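GCN5-related N-acetyltransferase (Sphaerobacter thermophilus, PDB 3TT2) is probably an acyltransferase of the GNAT superfamily, transferring an acyl group, as relatives do from acyl-coenzyme A, though its own substrate is not established. Local coordinates at residues G101-E109 with R140-R148; L78-S86 with R318-T326. One frame throughout, in Å; residues are numbered along the deposited sequence.

Interaction 1 of 2, residues G101-E109 with R140-R148; sequences GTWLVQWGE and RLMEQHGYR. With SO4 (sulfate ion), chain I; SO4 (sulfate ion), chain K.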
ATOM      1  N   GLY A 101       4.486  21.069  -8.135  1.00 90.45           N
ATOM      2  CA  GLY A 101       4.089  19.688  -8.371  1.00 85.10           C
ATOM      3  C   GLY A 101       4.846  19.079  -9.543  1.00 85.78           C
ATOM      4  O   GLY A 101       5.171  17.892  -9.530  1.00 79.96           O
ATOM      5  N   THR A 102       5.132  19.897 -10.558  1.00 90.95           N
ATOM      6  CA  THR A 102       5.951  19.472 -11.697  1.00 89.94           C
ATOM      7  C   THR A 102       7.375  19.163 -11.241  1.00 84.59           C
ATOM      8  O   THR A 102       7.990  18.186 -11.673  1.00 85.19           O
ATOM      9  CB  THR A 102       6.008  20.552 -12.811  1.00 97.96           C
ATOM     10  OG1 THR A 102       4.743  20.632 -13.485  1.00 98.94           O
ATOM     11  CG2 THR A 102       7.091  20.225 -13.824  1.00 78.16           C
ATOM     12  N   TRP A 103       7.887  19.999 -10.349  1.00 80.26           N
ATOM     13  CA  TRP A 103       9.230  19.825  -9.845  1.00 71.88           C
ATOM     14  C   TRP A 103       9.400  18.473  -9.147  1.00 81.20           C
ATOM     15  O   TRP A 103      10.319  17.723  -9.473  1.00 79.99           O
ATOM     16  CB  TRP A 103       9.571  20.967  -8.903  1.00 77.26           C
ATOM     17  CG  TRP A 103      11.012  21.070  -8.623  1.00 78.46           C
ATOM     18  CD1 TRP A 103      11.921  21.840  -9.290  1.00 83.88           C
ATOM     19  CD2 TRP A 103      11.738  20.377  -7.603  1.00 77.90           C
ATOM     20  NE1 TRP A 103      13.172  21.670  -8.744  1.00 84.38           N
ATOM     21  CE2 TRP A 103      13.084  20.778  -7.703  1.00 84.15           C
ATOM     22  CE3 TRP A 103      11.378  19.464  -6.609  1.00 78.34           C
ATOM     23  CZ2 TRP A 103      14.073  20.297  -6.842  1.00 87.09           C
ATOM     24  CZ3 TRP A 103      12.354  18.993  -5.756  1.00 84.18           C
ATOM     25  CH2 TRP A 103      13.688  19.409  -5.878  1.00 87.38           C
ATOM     26  N   LEU A 104       8.513  18.159  -8.205  1.00 78.91           N
ATOM     27  CA  LEU A 104       8.545  16.863  -7.518  1.00 77.04           C
ATOM     28  C   LEU A 104       8.525  15.701  -8.494  1.00 76.23           C
ATOM     29  O   LEU A 104       9.220  14.700  -8.309  1.00 72.00           O
ATOM     30  CB  LEU A 104       7.341  16.700  -6.596  1.00 72.15           C
ATOM     31  CG  LEU A 104       7.231  17.631  -5.401  1.00 76.70           C
ATOM     32  CD1 LEU A 104       6.064  17.202  -4.542  1.00 78.58           C
ATOM     33  CD2 LEU A 104       8.527  17.602  -4.619  1.00 79.60           C
ATOM     34  N   VAL A 105       7.703  15.834  -9.526  1.00 72.85           N
ATOM     35  CA  VAL A 105       7.560  14.778 -10.501  1.00 67.80           C
ATOM     36  C   VAL A 105       8.903  14.465 -11.138  1.00 75.07           C
ATOM     37  O   VAL A 105       9.338  13.313 -11.126  1.00 76.47           O
ATOM     38  CB  VAL A 105       6.531  15.145 -11.565  1.00 67.09           C
ATOM     39  CG1 VAL A 105       6.618  14.186 -12.742  1.00 59.91           C
ATOM     40  CG2 VAL A 105       5.144  15.132 -10.958  1.00 67.17           C
ATOM     41  N   GLN A 106       9.571  15.492 -11.663  1.00 77.75           N
ATOM     42  CA  GLN A 106      10.863  15.295 -12.316  1.00 73.98           C
ATOM     43  C   GLN A 106      11.927  14.835 -11.316  1.00 67.24           C
ATOM     44  O   GLN A 106      12.768  14.019 -11.654  1.00 68.08           O
ATOM     45  CB  GLN A 106      11.296  16.542 -13.105  1.00 84.10           C
ATOM     46  CG  GLN A 106      12.693  16.432 -13.747  1.00104.56           C
ATOM     47  CD  GLN A 106      12.688  16.267 -15.277  1.00113.51           C
ATOM     48  OE1 GLN A 106      11.756  15.705 -15.857  1.00113.89           O
ATOM     49  NE2 GLN A 106      13.744  16.762 -15.928  1.00113.39           N
ATOM     50  N   TRP A 107      11.868  15.329 -10.083  1.00 65.05           N
ATOM     51  CA  TRP A 107      12.756  14.859  -9.018  1.00 68.54           C
ATOM     52  C   TRP A 107      12.756  13.335  -8.902  1.00 70.13           C
ATOM     53  O   TRP A 107      13.806  12.696  -8.785  1.00 76.60           O
ATOM     54  CB  TRP A 107      12.339  15.452  -7.665  1.00 69.73           C
ATOM     55  CG  TRP A 107      13.147  14.911  -6.511  1.00 69.62           C
ATOM     56  CD1 TRP A 107      14.390  15.313  -6.134  1.00 73.21           C
ATOM     57  CD2 TRP A 107      12.773  13.861  -5.600  1.00 66.30           C
ATOM     58  NE1 TRP A 107      14.814  14.590  -5.041  1.00 77.20           N
ATOM     59  CE2 TRP A 107      13.843  13.691  -4.694  1.00 67.69           C
ATOM     60  CE3 TRP A 107      11.634  13.058  -5.458  1.00 63.23           C
ATOM     61  CZ2 TRP A 107      13.817  12.752  -3.666  1.00 60.94           C
ATOM     62  CZ3 TRP A 107      11.602  12.120  -4.428  1.00 59.81           C
ATOM     63  CH2 TRP A 107      12.692  11.973  -3.550  1.00 62.55           C
ATOM     64  N   GLY A 108      11.562  12.764  -8.920  1.00 60.82           N
ATOM     65  CA  GLY A 108      11.411  11.331  -8.833  1.00 60.11           C
ATOM     66  C   GLY A 108      11.896  10.641 -10.085  1.00 65.40           C
ATOM     67  O   GLY A 108      12.501   9.576 -10.017  1.00 69.25           O
ATOM     68  N   GLU A 109      11.622  11.251 -11.235  1.00 70.88           N
ATOM     69  CA  GLU A 109      12.108  10.732 -12.509  1.00 71.64           C
ATOM     70  C   GLU A 109      13.627  10.757 -12.544  1.00 73.84           C
ATOM     71  O   GLU A 109      14.262   9.796 -12.955  1.00 80.20           O
ATOM     72  CB  GLU A 109      11.555  11.543 -13.685  1.00 75.36           C
ATOM     73  CG  GLU A 109      10.058  11.412 -13.885  1.00 76.18           C
ATOM     74  CD  GLU A 109       9.593  11.992 -15.206  1.00 83.20           C
ATOM     75  OE1 GLU A 109      10.413  12.628 -15.897  1.00 87.94           O
ATOM     76  OE2 GLU A 109       8.413  11.804 -15.564  1.00 86.12           O
ATOM     77  N   ARG A 140      -4.454  15.808 -13.961  1.00 81.18           N
ATOM     78  CA  ARG A 140      -4.016  16.501 -15.161  1.00 90.71           C
ATOM     79  C   ARG A 140      -2.499  16.587 -15.211  1.00 90.96           C
ATOM     80  O   ARG A 140      -1.905  16.520 -16.287  1.00 95.23           O
ATOM     81  CB  ARG A 140      -4.653  17.892 -15.278  1.00105.74           C
ATOM     82  CG  ARG A 140      -3.922  19.018 -14.548  1.00118.78           C
ATOM     83  CD  ARG A 140      -4.588  20.361 -14.813  1.00133.02           C
ATOM     84  NE  ARG A 140      -6.007  20.343 -14.460  1.00139.93           N
ATOM     85  CZ  ARG A 140      -6.527  20.951 -13.396  1.00143.00           C
ATOM     86  NH1 ARG A 140      -5.746  21.644 -12.579  1.00143.89           N
ATOM     87  NH2 ARG A 140      -7.830  20.875 -13.153  1.00142.36           N
ATOM     88  N   LEU A 141      -1.872  16.730 -14.048  1.00 85.98           N
ATOM     89  CA  LEU A 141      -0.421  16.835 -13.981  1.00 82.84           C
ATOM     90  C   LEU A 141       0.227  15.552 -14.473  1.00 80.73           C
ATOM     91  O   LEU A 141       1.248  15.599 -15.153  1.00 73.71           O
ATOM     92  CB  LEU A 141       0.038  17.136 -12.562  1.00 72.46           C
ATOM     93  CG  LEU A 141       1.550  17.298 -12.457  1.00 75.14           C
ATOM     94  CD1 LEU A 141       1.977  18.653 -12.971  1.00 77.75           C
ATOM     95  CD2 LEU A 141       1.992  17.100 -11.038  1.00 78.65           C
HETATM   96  N   MSE A 142      -0.370  14.414 -14.127  1.00 68.91           N
HETATM   97  CA  MSE A 142       0.059  13.115 -14.638  1.00 67.67           C
HETATM   98  C   MSE A 142       0.015  13.044 -16.148  1.00 75.24           C
HETATM   99  O   MSE A 142       0.986  12.649 -16.780  1.00 71.00           O
HETATM  100  CB  MSE A 142      -0.813  11.988 -14.073  1.00 80.53           C
HETATM  101  CG  MSE A 142      -0.621  11.711 -12.588  1.00 83.18           C
HETATM  102 SE   MSE A 142       1.245  11.399 -12.092  0.76 65.62          SE
HETATM  103  CE  MSE A 142       1.752  13.232 -11.617  1.00 78.88           C
ATOM    104  N   GLU A 143      -1.129  13.410 -16.717  1.00 85.13           N
ATOM    105  CA  GLU A 143      -1.332  13.336 -18.158  1.00 93.21           C
ATOM    106  C   GLU A 143      -0.419  14.315 -18.887  1.00 90.41           C
ATOM    107  O   GLU A 143       0.119  14.023 -19.954  1.00 92.25           O
ATOM    108  CB  GLU A 143      -2.786  13.624 -18.504  1.00101.83           C
ATOM    109  CG  GLU A 143      -3.076  13.480 -19.976  1.00115.98           C
ATOM    110  CD  GLU A 143      -4.527  13.717 -20.309  1.00129.13           C
ATOM    111  OE1 GLU A 143      -5.323  13.951 -19.373  1.00133.26           O
ATOM    112  OE2 GLU A 143      -4.870  13.669 -21.509  1.00133.42           O
ATOM    113  N   GLN A 144      -0.253  15.485 -18.295  1.00 87.45           N
ATOM    114  CA  GLN A 144       0.678  16.474 -18.801  1.00 91.91           C
ATOM    115  C   GLN A 144       2.098  15.899 -18.837  1.00 88.91           C
ATOM    116  O   GLN A 144       2.880  16.212 -19.730  1.00 92.58           O
ATOM    117  CB  GLN A 144       0.620  17.716 -17.908  1.00 96.05           C
ATOM    118  CG  GLN A 144       1.466  18.884 -18.343  1.00104.05           C
ATOM    119  CD  GLN A 144       1.472  19.994 -17.307  1.00109.97           C
ATOM    120  OE1 GLN A 144       0.621  20.028 -16.417  1.00110.57           O
ATOM    121  NE2 GLN A 144       2.440  20.900 -17.411  1.00112.29           N
ATOM    122  N   HIS A 145       2.430  15.067 -17.856  1.00 85.69           N
ATOM    123  CA  HIS A 145       3.779  14.518 -17.744  1.00 84.10           C
ATOM    124  C   HIS A 145       3.975  13.150 -18.334  1.00 84.68           C
ATOM    125  O   HIS A 145       5.036  12.563 -18.182  1.00 86.32           O
ATOM    126  CB  HIS A 145       4.294  14.567 -16.319  1.00 83.31           C
ATOM    127  CG  HIS A 145       4.642  15.952 -15.878  1.00 88.69           C
ATOM    128  ND1 HIS A 145       5.398  16.797 -16.651  1.00 93.54           N
ATOM    129  CD2 HIS A 145       4.309  16.646 -14.764  1.00 90.54           C
ATOM    130  CE1 HIS A 145       5.534  17.958 -16.027  1.00 98.55           C
ATOM    131  NE2 HIS A 145       4.885  17.890 -14.884  1.00 96.44           N
ATOM    132  N   GLY A 146       2.938  12.633 -18.976  1.00 86.02           N
ATOM    133  CA  GLY A 146       3.060  11.408 -19.737  1.00 76.41           C
ATOM    134  C   GLY A 146       2.734  10.172 -18.928  1.00 78.21           C
ATOM    135  O   GLY A 146       2.889   9.050 -19.409  1.00 72.65           O
ATOM    136  N   TYR A 147       2.276  10.378 -17.698  1.00 70.40           N
ATOM    137  CA  TYR A 147       1.873   9.276 -16.839  1.00 76.35           C
ATOM    138  C   TYR A 147       0.450   8.863 -17.169  1.00 78.89           C
ATOM    139  O   TYR A 147      -0.448   9.694 -17.236  1.00 82.20           O
ATOM    140  CB  TYR A 147       1.956   9.683 -15.377  1.00 65.17           C
ATOM    141  CG  TYR A 147       3.363   9.866 -14.858  1.00 71.13           C
ATOM    142  CD1 TYR A 147       4.144  10.952 -15.244  1.00 74.42           C
ATOM    143  CD2 TYR A 147       3.902   8.960 -13.961  1.00 66.65           C
ATOM    144  CE1 TYR A 147       5.426  11.109 -14.759  1.00 69.78           C
ATOM    145  CE2 TYR A 147       5.175   9.114 -13.474  1.00 68.32           C
ATOM    146  CZ  TYR A 147       5.931  10.181 -13.875  1.00 67.80           C
ATOM    147  OH  TYR A 147       7.192  10.308 -13.365  1.00 68.99           O
ATOM    148  N   ARG A 148       0.232   7.571 -17.336  1.00 79.78           N
ATOM    149  CA  ARG A 148      -1.040   7.103 -17.831  1.00 77.19           C
ATOM    150  C   ARG A 148      -1.687   6.105 -16.865  1.00 77.36           C
ATOM    151  O   ARG A 148      -0.991   5.315 -16.206  1.00 76.75           O
ATOM    152  CB  ARG A 148      -0.806   6.431 -19.186  1.00 74.89           C
ATOM    153  CG  ARG A 148      -0.787   7.366 -20.457  1.00 95.60           C
ATOM    154  CD  ARG A 148      -0.186   6.452 -21.749  1.00130.12           C
ATOM    155  NE  ARG A 148       0.150   7.368 -22.884  1.00136.40           N
ATOM    156  CZ  ARG A 148       0.424   6.916 -24.127  1.00144.13           C
ATOM    157  NH1 ARG A 148       0.424   5.541 -24.376  1.00147.59           N
ATOM    158  NH2 ARG A 148       0.668   7.802 -25.185  1.00147.14           N
TER
HETATM  159  S   SO4 I 338       2.244  22.726 -10.964  1.00107.75           S
HETATM  160  O1  SO4 I 338       1.966  22.448 -12.382  1.00 97.93           O
HETATM  161  O2  SO4 I 338       1.191  22.204 -10.081  1.00108.12           O
HETATM  162  O3  SO4 I 338       3.522  22.122 -10.604  1.00104.71           O
HETATM  163  O4  SO4 I 338       2.349  24.162 -10.726  1.00115.33           O
HETATM  164  S   SO4 K 342       4.786  20.474 -20.267  1.00255.73           S
HETATM  165  O1  SO4 K 342       4.758  19.563 -21.404  1.00255.77           O
HETATM  166  O2  SO4 K 342       3.422  20.815 -19.880  1.00256.72           O
HETATM  167  O3  SO4 K 342       5.471  19.834 -19.150  1.00255.36           O
HETATM  168  O4  SO4 K 342       5.490  21.696 -20.636  1.00257.27           O
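Val105 faces Leu141, Met142, His145 and Tyr147 where helix 100-115, the helix that in GNAT relatives follows the pyrophosphate-binding loop, packs against helix 136-144; segments 101-109 and 140-144 of these helices cross at -52°, with axes 10.9 Å apart at closest approach. The packed part lies toward the strands. With CG1 anti to the backbone N (chi1 167°), Val105 splits its methyls: CG2 meets Leu141 CD2 at 3.7 Å and CE of Met142, a selenomethionine, while CG1 reaches the rings of His145 and Tyr147 obliquely. Behind them, Met142 and Tyr147 rest on strands 125-132 and 305-316. Helix 136-144 ends in a Schellman motif, whose Gly146 has positive phi and turns the chain so that Tyr147 can come back toward helix 100-115. A buried polar pair completes this side: Tyr147 OH donates over 2.9 Å to the anti lone pair of Glu109 OE2, the carboxylate and ring planes 25° apart, and the same oxygen also pairs with Lys315 NZ.

The other side is polar and partly open to solvent. A second, separate sulfate beside Gln144 takes a bond from its NE2. The Thr102 backbone N gives a 2.7 Å bond to O3 of the sulfate at the helix start, and Gly99 N grips the same ion. Amides at a helix start holding an anion recall the pyrophosphate-binding loop of GNAT relatives, so this sulfate may mark that place. Thr102 OG1 lies in the plane of the His145 ring, at its edge, and shares a hydrogen bond of 3.1 Å with His145 NE2.

Interaction 2 of 2, residues L78-S86 with R318-T326; sequences LNRRYVQLS and RPGIDLSTT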
ATOM      1  N   LEU A  78       9.425   4.748  -3.029  1.00 65.91           N
ATOM      2  CA  LEU A  78       9.662   3.316  -2.861  1.00 66.41           C
ATOM      3  C   LEU A  78      10.341   2.745  -4.108  1.00 60.15           C
ATOM      4  O   LEU A  78       9.945   3.047  -5.228  1.00 63.27           O
ATOM      5  CB  LEU A  78       8.365   2.577  -2.573  1.00 72.35           C
ATOM      6  CG  LEU A  78       7.999   2.669  -1.100  1.00 81.00           C
ATOM      7  CD1 LEU A  78       6.583   2.172  -0.834  1.00 85.02           C
ATOM      8  CD2 LEU A  78       9.008   1.862  -0.321  1.00 85.66           C
ATOM      9  N   ASN A  79      11.380   1.939  -3.909  1.00 62.04           N
ATOM     10  CA  ASN A  79      12.183   1.430  -5.016  1.00 60.99           C
ATOM     11  C   ASN A  79      12.146  -0.084  -5.090  1.00 59.62           C
ATOM     12  O   ASN A  79      12.524  -0.755  -4.138  1.00 65.62           O
ATOM     13  CB  ASN A  79      13.624   1.908  -4.861  1.00 61.59           C
ATOM     14  CG  ASN A  79      14.599   1.103  -5.687  1.00 68.51           C
ATOM     15  OD1 ASN A  79      14.292   0.706  -6.802  1.00 68.46           O
ATOM     16  ND2 ASN A  79      15.786   0.858  -5.141  1.00 74.87           N
ATOM     17  N   ARG A  80      11.684  -0.628  -6.212  1.00 62.07           N
ATOM     18  CA  ARG A  80      11.725  -2.078  -6.418  1.00 67.80           C
ATOM     19  C   ARG A  80      12.751  -2.455  -7.481  1.00 67.09           C
ATOM     20  O   ARG A  80      12.530  -2.208  -8.663  1.00 64.89           O
ATOM     21  CB  ARG A  80      10.337  -2.586  -6.845  1.00 67.45           C
ATOM     22  CG  ARG A  80      10.291  -4.060  -7.250  1.00 81.48           C
ATOM     23  CD  ARG A  80       8.914  -4.487  -7.780  1.00 92.86           C
ATOM     24  NE  ARG A  80       7.843  -4.230  -6.819  1.00106.28           N
ATOM     25  CZ  ARG A  80       6.542  -4.303  -7.102  1.00115.40           C
ATOM     26  NH1 ARG A  80       5.639  -4.046  -6.154  1.00117.76           N
ATOM     27  NH2 ARG A  80       6.142  -4.630  -8.328  1.00114.72           N
ATOM     28  N   ARG A  81      13.880  -3.019  -7.045  1.00 75.41           N
ATOM     29  CA  ARG A  81      14.925  -3.602  -7.916  1.00 78.05           C
ATOM     30  C   ARG A  81      15.425  -2.611  -8.960  1.00 74.74           C
ATOM     31  O   ARG A  81      15.999  -3.008  -9.966  1.00 85.19           O
ATOM     32  CB  ARG A  81      14.408  -4.840  -8.667  1.00 87.44           C
ATOM     33  CG  ARG A  81      14.185  -6.099  -7.847  1.00 94.86           C
ATOM     34  CD  ARG A  81      12.760  -6.584  -8.056  1.00102.44           C
ATOM     35  NE  ARG A  81      12.659  -8.036  -8.215  1.00116.33           N
ATOM     36  CZ  ARG A  81      11.624  -8.649  -8.787  1.00121.53           C
ATOM     37  NH1 ARG A  81      10.613  -7.935  -9.266  1.00121.16           N
ATOM     38  NH2 ARG A  81      11.599  -9.972  -8.890  1.00124.65           N
ATOM     39  N   TYR A  82      15.199  -1.329  -8.713  1.00 71.46           N
ATOM     40  CA  TYR A  82      15.491  -0.235  -9.637  1.00 67.45           C
ATOM     41  C   TYR A  82      14.800  -0.386 -10.992  1.00 71.29           C
ATOM     42  O   TYR A  82      15.224   0.241 -11.972  1.00 79.57           O
ATOM     43  CB  TYR A  82      17.007  -0.131  -9.869  1.00 64.65           C
ATOM     44  CG  TYR A  82      17.800   0.047  -8.594  1.00 66.50           C
ATOM     45  CD1 TYR A  82      17.879   1.281  -7.979  1.00 57.82           C
ATOM     46  CD2 TYR A  82      18.471  -1.016  -8.012  1.00 70.04           C
ATOM     47  CE1 TYR A  82      18.598   1.459  -6.828  1.00 62.66           C
ATOM     48  CE2 TYR A  82      19.203  -0.847  -6.846  1.00 70.53           C
ATOM     49  CZ  TYR A  82      19.262   0.398  -6.257  1.00 71.49           C
ATOM     50  OH  TYR A  82      19.994   0.583  -5.094  1.00 78.91           O
ATOM     51  N   VAL A  83      13.776  -1.228 -11.097  1.00 63.07           N
ATOM     52  CA  VAL A  83      12.962  -1.221 -12.315  1.00 63.98           C
ATOM     53  C   VAL A  83      11.609  -0.523 -12.221  1.00 66.05           C
ATOM     54  O   VAL A  83      10.964  -0.238 -13.241  1.00 70.37           O
ATOM     55  CB  VAL A  83      12.733  -2.658 -12.834  1.00 68.39           C
ATOM     56  CG1 VAL A  83      14.051  -3.280 -13.240  1.00 58.07           C
ATOM     57  CG2 VAL A  83      11.986  -3.499 -11.784  1.00 56.63           C
ATOM     58  N   GLN A  84      11.154  -0.304 -10.994  1.00 60.49           N
ATOM     59  CA  GLN A  84       9.898   0.372 -10.777  1.00 52.45           C
ATOM     60  C   GLN A  84       9.975   1.282  -9.590  1.00 58.41           C
ATOM     61  O   GLN A  84      10.112   0.814  -8.453  1.00 58.68           O
ATOM     62  CB  GLN A  84       8.801  -0.639 -10.561  1.00 59.15           C
ATOM     63  CG  GLN A  84       7.444  -0.035 -10.317  1.00 67.81           C
ATOM     64  CD  GLN A  84       6.353  -1.040 -10.593  1.00 77.33           C
ATOM     65  OE1 GLN A  84       5.758  -1.596  -9.669  1.00 79.03           O
ATOM     66  NE2 GLN A  84       6.105  -1.307 -11.877  1.00 78.91           N
ATOM     67  N   LEU A  85       9.784   2.568  -9.824  1.00 64.34           N
ATOM     68  CA  LEU A  85       9.884   3.514  -8.744  1.00 58.58           C
ATOM     69  C   LEU A  85       8.508   4.048  -8.434  1.00 57.36           C
ATOM     70  O   LEU A  85       7.829   4.577  -9.309  1.00 71.05           O
ATOM     71  CB  LEU A  85      10.806   4.655  -9.140  1.00 61.97           C
ATOM     72  CG  LEU A  85      11.100   5.515  -7.920  1.00 61.02           C
ATOM     73  CD1 LEU A  85      12.029   4.755  -6.961  1.00 60.89           C
ATOM     74  CD2 LEU A  85      11.645   6.883  -8.321  1.00 54.25           C
ATOM     75  N   SER A  86       8.089   3.890  -7.189  1.00 48.69           N
ATOM     76  CA  SER A  86       6.863   4.500  -6.716  1.00 50.76           C
ATOM     77  C   SER A  86       7.205   5.817  -6.034  1.00 56.19           C
ATOM     78  O   SER A  86       8.180   5.908  -5.287  1.00 55.86           O
ATOM     79  CB  SER A  86       6.157   3.574  -5.735  1.00 55.37           C
ATOM     80  OG  SER A  86       5.581   2.470  -6.399  1.00 63.15           O
ATOM     81  N   ARG A 318      12.533   3.907 -19.242  1.00 85.52           N
ATOM     82  CA  ARG A 318      13.340   3.251 -20.264  1.00 93.76           C
ATOM     83  C   ARG A 318      12.631   2.019 -20.791  1.00 74.36           C
ATOM     84  O   ARG A 318      12.064   1.267 -20.023  1.00 78.30           O
ATOM     85  CB  ARG A 318      14.687   2.845 -19.669  1.00 93.12           C
ATOM     86  CG  ARG A 318      15.717   2.378 -20.670  1.00 89.50           C
ATOM     87  CD  ARG A 318      16.945   1.845 -19.955  1.00 88.68           C
ATOM     88  NE  ARG A 318      16.651   0.627 -19.208  1.00 84.57           N
ATOM     89  CZ  ARG A 318      17.544  -0.027 -18.475  1.00 81.70           C
ATOM     90  NH1 ARG A 318      18.787   0.423 -18.388  1.00 79.25           N
ATOM     91  NH2 ARG A 318      17.192  -1.130 -17.831  1.00 79.56           N
ATOM     92  N   PRO A 319      12.707   1.786 -22.104  1.00 82.29           N
ATOM     93  CA  PRO A 319      12.057   0.607 -22.697  1.00 87.17           C
ATOM     94  C   PRO A 319      12.798  -0.694 -22.406  1.00 90.26           C
ATOM     95  O   PRO A 319      13.998  -0.687 -22.124  1.00 96.69           O
ATOM     96  CB  PRO A 319      12.074   0.908 -24.201  1.00 80.75           C
ATOM     97  CG  PRO A 319      13.186   1.903 -24.377  1.00 94.10           C
ATOM     98  CD  PRO A 319      13.212   2.722 -23.125  1.00 87.28           C
ATOM     99  N   GLY A 320      12.073  -1.803 -22.469  1.00 85.10           N
ATOM    100  CA  GLY A 320      12.655  -3.101 -22.200  1.00 83.34           C
ATOM    101  C   GLY A 320      11.630  -4.090 -21.702  1.00 83.84           C
ATOM    102  O   GLY A 320      10.432  -3.801 -21.659  1.00 81.81           O
ATOM    103  N   ILE A 321      12.102  -5.269 -21.319  1.00 87.66           N
ATOM    104  CA  ILE A 321      11.209  -6.341 -20.900  1.00 92.80           C
ATOM    105  C   ILE A 321      10.745  -6.070 -19.482  1.00 92.81           C
ATOM    106  O   ILE A 321      11.435  -5.380 -18.736  1.00 92.94           O
ATOM    107  CB  ILE A 321      11.904  -7.717 -21.003  1.00 98.90           C
ATOM    108  CG1 ILE A 321      12.836  -7.950 -19.812  1.00 99.56           C
ATOM    109  CG2 ILE A 321      12.669  -7.845 -22.353  1.00 82.13           C
ATOM    110  CD1 ILE A 321      13.491  -9.299 -19.806  1.00102.03           C
ATOM    111  N   ASP A 322       9.593  -6.599 -19.084  1.00 99.08           N
ATOM    112  CA  ASP A 322       9.053  -6.182 -17.801  1.00103.15           C
ATOM    113  C   ASP A 322       9.572  -7.122 -16.745  1.00102.09           C
ATOM    114  O   ASP A 322       9.199  -8.289 -16.667  1.00102.13           O
ATOM    115  CB  ASP A 322       7.520  -6.167 -17.823  1.00110.85           C
ATOM    116  CG  ASP A 322       6.908  -6.037 -16.434  1.00118.75           C
ATOM    117  OD1 ASP A 322       7.603  -5.573 -15.505  1.00123.12           O
ATOM    118  OD2 ASP A 322       5.723  -6.395 -16.262  1.00121.23           O
ATOM    119  N   LEU A 323      10.456  -6.579 -15.925  1.00102.90           N
ATOM    120  CA  LEU A 323      11.049  -7.348 -14.854  1.00104.22           C
ATOM    121  C   LEU A 323      10.444  -7.129 -13.469  1.00110.83           C
ATOM    122  O   LEU A 323      10.844  -7.781 -12.510  1.00115.03           O
ATOM    123  CB  LEU A 323      12.558  -7.147 -14.839  1.00102.10           C
ATOM    124  CG  LEU A 323      13.231  -7.776 -16.064  1.00107.15           C
ATOM    125  CD1 LEU A 323      14.752  -7.877 -15.913  1.00107.90           C
ATOM    126  CD2 LEU A 323      12.614  -9.139 -16.338  1.00108.76           C
ATOM    127  N   SER A 324       9.477  -6.228 -13.352  1.00113.48           N
ATOM    128  CA  SER A 324       8.940  -5.881 -12.042  1.00115.11           C
ATOM    129  C   SER A 324       8.282  -7.060 -11.367  1.00119.86           C
ATOM    130  O   SER A 324       8.251  -7.144 -10.141  1.00120.58           O
ATOM    131  CB  SER A 324       7.949  -4.725 -12.158  1.00113.92           C
ATOM    132  OG  SER A 324       6.769  -5.105 -12.844  1.00115.08           O
ATOM    133  N   THR A 325       7.722  -7.944 -12.184  1.00124.62           N
ATOM    134  CA  THR A 325       7.011  -9.121 -11.708  1.00123.42           C
ATOM    135  C   THR A 325       7.828 -10.447 -11.692  1.00130.74           C
ATOM    136  O   THR A 325       7.325 -11.486 -11.256  1.00132.24           O
ATOM    137  CB  THR A 325       5.717  -9.303 -12.533  1.00122.49           C
ATOM    138  OG1 THR A 325       6.054  -9.505 -13.918  1.00128.81           O
ATOM    139  CG2 THR A 325       4.818  -8.068 -12.402  1.00112.38           C
ATOM    140  N   THR A 326       9.080 -10.419 -12.149  1.00129.72           N
ATOM    141  CA  THR A 326       9.869 -11.658 -12.267  1.00129.66           C
ATOM    142  C   THR A 326      11.090 -11.726 -11.345  1.00124.47           C
ATOM    143  O   THR A 326      11.463 -12.803 -10.866  1.00121.12           O
ATOM    144  CB  THR A 326      10.310 -11.960 -13.740  1.00115.71           C
ATOM    145  OG1 THR A 326      11.410 -11.121 -14.116  1.00115.02           O
ATOM    146  CG2 THR A 326       9.147 -11.768 -14.713  1.00113.51           C
TER
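The Arg81 guanidinium meets Ser324 O at its edge and in its plane, with NH1 2.6 Å from that oxygen, while Leu323 O approaches it obliquely. Ser324 O also stands oblique to the Arg80 guanidinium, with Arg80 CD 3.6 Å away, so this one carbonyl lies close to two arginines. Near the same hairpin end, Asn79 ND2 sits 3.3 Å above one face of the Tyr82 ring, offset toward the rim.

These groups belong to the beta hairpin of strands 71-80 and 84-91. Val83 and Gln84 both face Arg80 in a classic beta bulge, and the Asx motif of Asn79 OD1 with Tyr82 N helps to shape the loop. Against it lies the tail that follows strand 305-316, folded into a type I turn from Leu323 to Thr326. An Asx turn at Asp322 overlaps its start: Asp322 OD1 takes the Ser324 hydroxyl on its syn lone pair at 2.8 Å and Ser324 N on its anti side, 35° out of the carboxylate plane. Because Ser324 OG lies between its backbone N and carbonyl carbon (chi1 68°), the hydroxyl can reach back to that oxygen.

The apolar part is modest. Val83 CG2 comes within 3.9 Å of Ser324 CA, and Val83 CG1 lies 4.4 Å from Leu323 CB. Separately, the Gln84 amide sets its NE2 3.9 Å from Ser324 CB. The positive guanidinium groups would probably be favoured beside the carbonyl oxygens of the turn, with van der Waals contact from Val83 alongside.

In the fold
Both contacts are built on the GNAT fold around strand 84-91 and the helix 100-115 that follows it. Their centres are about 18 Å apart, yet they touch directly where Gly108 O lies 3.3 Å from Leu85 CD2. Strand 305-316 forms a second bridge: running between strands 125-132 and 148-159, it brings Lys315 to interaction 1 and then continues into the tail of interaction 2. Interaction 1 joins segments separated by 30 residues, interaction 2 segments separated by 231. The probable cofactor end belongs to interaction 1, where a bound buffer molecule, MES, lies about 4 Å from the Leu141 side chain; interaction 2 lays the modelled end of the chain against the 71-80/84-91 hairpin.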